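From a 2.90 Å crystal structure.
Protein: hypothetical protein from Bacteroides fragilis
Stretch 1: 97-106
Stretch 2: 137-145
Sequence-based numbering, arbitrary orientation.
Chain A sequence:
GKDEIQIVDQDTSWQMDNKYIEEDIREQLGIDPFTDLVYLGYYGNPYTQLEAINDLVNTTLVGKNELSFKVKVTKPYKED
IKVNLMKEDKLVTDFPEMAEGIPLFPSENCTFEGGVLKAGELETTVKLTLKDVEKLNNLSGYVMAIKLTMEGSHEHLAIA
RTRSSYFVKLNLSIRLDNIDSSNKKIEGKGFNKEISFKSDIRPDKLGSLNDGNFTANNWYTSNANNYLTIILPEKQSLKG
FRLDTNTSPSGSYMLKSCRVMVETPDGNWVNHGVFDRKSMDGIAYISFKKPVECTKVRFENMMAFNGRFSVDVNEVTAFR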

# COMPACT_ATOMS: atom_id res chain seq x y z
N GLU A 97 -13.35 -16.86 -5.97
CA GLU A 97 -11.91 -16.98 -5.69
C GLU A 97 -11.40 -15.88 -4.73
O GLU A 97 -10.58 -16.15 -3.85
CB GLU A 97 -11.09 -16.94 -7.01
CG GLU A 97 -11.11 -15.62 -7.77
CD GLU A 97 -10.56 -15.69 -9.18
OE1 GLU A 97 -11.20 -16.34 -10.04
OE2 GLU A 97 -9.48 -15.10 -9.42
N MSE A 98 -11.92 -14.64 -4.90
CA MSE A 98 -11.57 -13.48 -4.07
C MSE A 98 -12.58 -13.23 -2.94
O MSE A 98 -12.18 -12.70 -1.91
CB MSE A 98 -11.49 -12.22 -4.96
CG MSE A 98 -12.86 -11.55 -5.18
SE MSE A 98 -12.93 -10.11 -6.44
CE MSE A 98 -14.85 -9.85 -6.43
N ALA A 99 -13.89 -13.53 -3.17
CA ALA A 99 -14.98 -13.21 -2.24
C ALA A 99 -15.43 -14.37 -1.34
O ALA A 99 -16.52 -14.29 -0.78
CB ALA A 99 -16.17 -12.72 -3.04
N GLU A 100 -14.59 -15.41 -1.14
CA GLU A 100 -14.98 -16.53 -0.28
C GLU A 100 -14.93 -16.08 1.20
O GLU A 100 -13.85 -15.96 1.79
CB GLU A 100 -14.08 -17.77 -0.51
N GLY A 101 -16.11 -15.79 1.75
CA GLY A 101 -16.28 -15.36 3.14
C GLY A 101 -15.78 -13.97 3.48
O GLY A 101 -15.33 -13.74 4.61
N ILE A 102 -15.84 -13.03 2.52
CA ILE A 102 -15.40 -11.65 2.72
C ILE A 102 -16.65 -10.77 2.60
O ILE A 102 -17.42 -10.94 1.65
CB ILE A 102 -14.28 -11.30 1.72
CG1 ILE A 102 -12.96 -11.94 2.19
CG2 ILE A 102 -14.09 -9.79 1.55
CD1 ILE A 102 -12.06 -12.33 1.13
N PRO A 103 -16.90 -9.85 3.55
CA PRO A 103 -18.12 -9.03 3.48
C PRO A 103 -18.12 -8.03 2.34
O PRO A 103 -17.07 -7.66 1.82
CB PRO A 103 -18.15 -8.31 4.83
CG PRO A 103 -16.73 -8.24 5.23
CD PRO A 103 -16.13 -9.53 4.76
N LEU A 104 -19.31 -7.59 1.94
CA LEU A 104 -19.44 -6.61 0.87
C LEU A 104 -19.11 -5.23 1.40
O LEU A 104 -19.48 -4.91 2.53
CB LEU A 104 -20.85 -6.60 0.26
CG LEU A 104 -21.23 -7.84 -0.55
CD1 LEU A 104 -22.72 -7.90 -0.74
CD2 LEU A 104 -20.51 -7.88 -1.88
N PHE A 105 -18.41 -4.42 0.59
CA PHE A 105 -18.10 -3.04 0.97
C PHE A 105 -19.42 -2.27 1.00
O PHE A 105 -20.13 -2.31 -0.01
CB PHE A 105 -17.11 -2.42 -0.03
CG PHE A 105 -16.68 -1.03 0.33
CD1 PHE A 105 -15.66 -0.81 1.24
CD2 PHE A 105 -17.31 0.08 -0.24
CE1 PHE A 105 -15.26 0.48 1.58
CE2 PHE A 105 -16.90 1.37 0.08
CZ PHE A 105 -15.89 1.57 0.99
N PRO A 106 -19.82 -1.64 2.12
CA PRO A 106 -21.14 -0.96 2.15
C PRO A 106 -21.36 0.04 1.00
O PRO A 106 -20.45 0.78 0.66
CB PRO A 106 -21.15 -0.25 3.51
CG PRO A 106 -19.79 -0.42 4.08
CD PRO A 106 -19.14 -1.56 3.43
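Stretch 2 (137-145) NNLSGYVMA

Stretch 2 comes onto stretch 1 through a turn and then crosses it as a short length of strand. In stretch 1, the chain arrives from a weakly bonded helix that begins earlier and takes in about Glu97 to Ala99, a type II turn from Ala99 to Ile102 swings the chain round, with Gly101 at positive phi, and the segment from Ile102 to Pro106 is extended without being regular strand. In stretch 2, a type I turn from Asn138 to Gly141, closed by Gly141 N to Asn138 O at 3.2 Å, leads into the strand Tyr142 to Ala145.

The backbones meet at a single bridge, Leu104 with Val143, their CA atoms 5.1 Å apart, bonded in the parallel pattern although the chains diverge on both sides of it. Val143 N donates to Pro103 O at 3.1 Å and Phe105 N to Val143 O at 3.0 Å, so Val143 uses both its polar backbone atoms on the residues flanking Leu104. Two CA-H...O contacts tighten the seam: Tyr142 CA to Pro103 O and Leu104 CA to Val143 O, each 3.4 Å.

Side chains alternate across the strand. The main bump is Val143, the residue most covered by the partner stretch. Its hollow is lined by Met98 and Ala99, the turn and the extended segment: CG2 meets the CE of selenomethionine Met98 at 3.3 Å, while CG1 lies 4.0 Å from Ala99 CB, 3.9 Å from Ile102 CG2 and 4.4 Å from Leu104 CD2. The Met98 contact is very short, and that residue is poorly ordered, so its exact fit deserves caution. Leu104 directs its CA-to-CB bond away, yet the end of its side chain comes back to edge the hollow.

Ile102 is the answering bump. Pointing toward stretch 2, it rests on backbone where the turn becomes strand: CG1 is 3.7 Å from Ser140 O, and CG2 is 3.7 Å from Gly141 O and 3.8 Å from Tyr142 C. Gly141 adds no side chain to this approach; an ideal CB there would lie 4.6 Å from Ile102 CG2, and the backbone angles themselves call for glycine. Pro103 extends the same surface, with CG 3.4 Å from Gly141 O.

On the other side of the strand, Tyr142 and Met144 project together and Phe105 fits between them. Phe105 CB packs on Tyr142 CB at 3.9 Å, and its CD2 lies 3.9 Å from the SE of selenomethionine Met144, which approaches the ring obliquely, 4.8 Å from its centroid. The Tyr142 ring is bordered by two prolines: its CD2 is 4.1 Å from Pro103 CG and 4.2 Å from Pro106 CD, with Leu104 O near the ring plane, 3.8 Å from the same CD2. Beyond them Tyr142 OH accepts from Asn138 N at 3.0 Å, tying the ring to the start of its own turn. In all, the fit buries 621 Å², summed over both stretches.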

# COMPACT_ATOMS: atom_id res chain seq x y z
N ASN A 137 -13.72 -1.82 10.06
CA ASN A 137 -12.56 -2.49 10.67
C ASN A 137 -12.55 -4.03 10.53
O ASN A 137 -11.92 -4.72 11.35
CB ASN A 137 -12.50 -2.11 12.16
CG ASN A 137 -13.62 -2.67 13.01
OD1 ASN A 137 -14.67 -3.06 12.52
ND2 ASN A 137 -13.40 -2.70 14.32
N ASN A 138 -13.17 -4.56 9.46
CA ASN A 138 -13.16 -6.01 9.24
C ASN A 138 -11.80 -6.42 8.66
O ASN A 138 -11.46 -5.95 7.58
CB ASN A 138 -14.30 -6.41 8.33
CG ASN A 138 -14.51 -7.88 8.29
OD1 ASN A 138 -14.10 -8.56 7.34
ND2 ASN A 138 -15.08 -8.43 9.35
N LEU A 139 -11.02 -7.23 9.39
CA LEU A 139 -9.65 -7.62 8.97
C LEU A 139 -9.62 -8.47 7.70
O LEU A 139 -8.66 -8.36 6.93
CB LEU A 139 -8.91 -8.35 10.08
CG LEU A 139 -8.64 -7.56 11.35
CD1 LEU A 139 -8.10 -8.46 12.45
CD2 LEU A 139 -7.66 -6.42 11.11
N SER A 140 -10.69 -9.27 7.45
CA SER A 140 -10.84 -10.09 6.24
C SER A 140 -10.86 -9.21 4.96
O SER A 140 -10.59 -9.71 3.87
CB SER A 140 -12.12 -10.93 6.29
OG SER A 140 -12.49 -11.25 7.62
N GLY A 141 -11.20 -7.94 5.14
CA GLY A 141 -11.26 -6.96 4.07
C GLY A 141 -12.69 -6.81 3.63
O GLY A 141 -13.62 -7.30 4.29
N TYR A 142 -12.88 -6.11 2.53
CA TYR A 142 -14.17 -5.90 1.90
C TYR A 142 -14.00 -6.12 0.43
O TYR A 142 -12.90 -5.99 -0.09
CB TYR A 142 -14.72 -4.49 2.19
CG TYR A 142 -14.91 -4.20 3.66
CD1 TYR A 142 -13.84 -3.78 4.45
CD2 TYR A 142 -16.15 -4.32 4.26
CE1 TYR A 142 -14.01 -3.53 5.81
CE2 TYR A 142 -16.33 -4.05 5.62
CZ TYR A 142 -15.25 -3.66 6.39
OH TYR A 142 -15.38 -3.39 7.73
N VAL A 143 -15.09 -6.45 -0.25
CA VAL A 143 -15.05 -6.72 -1.68
C VAL A 143 -16.25 -6.07 -2.34
O VAL A 143 -17.30 -5.93 -1.72
CB VAL A 143 -14.99 -8.24 -1.96
CG1 VAL A 143 -16.30 -8.95 -1.60
CG2 VAL A 143 -14.61 -8.52 -3.40
N MSE A 144 -16.09 -5.66 -3.59
CA MSE A 144 -17.21 -5.09 -4.32
C MSE A 144 -17.04 -5.22 -5.82
O MSE A 144 -15.91 -5.25 -6.32
CB MSE A 144 -17.44 -3.63 -3.96
CG MSE A 144 -16.27 -2.72 -4.26
SE MSE A 144 -16.79 -0.87 -4.01
CE MSE A 144 -17.75 -0.63 -5.57
N ALA A 145 -18.18 -5.26 -6.51
CA ALA A 145 -18.26 -5.35 -7.96
C ALA A 145 -19.05 -4.16 -8.47
O ALA A 145 -20.02 -3.75 -7.83
CB ALA A 145 -18.90 -6.65 -8.38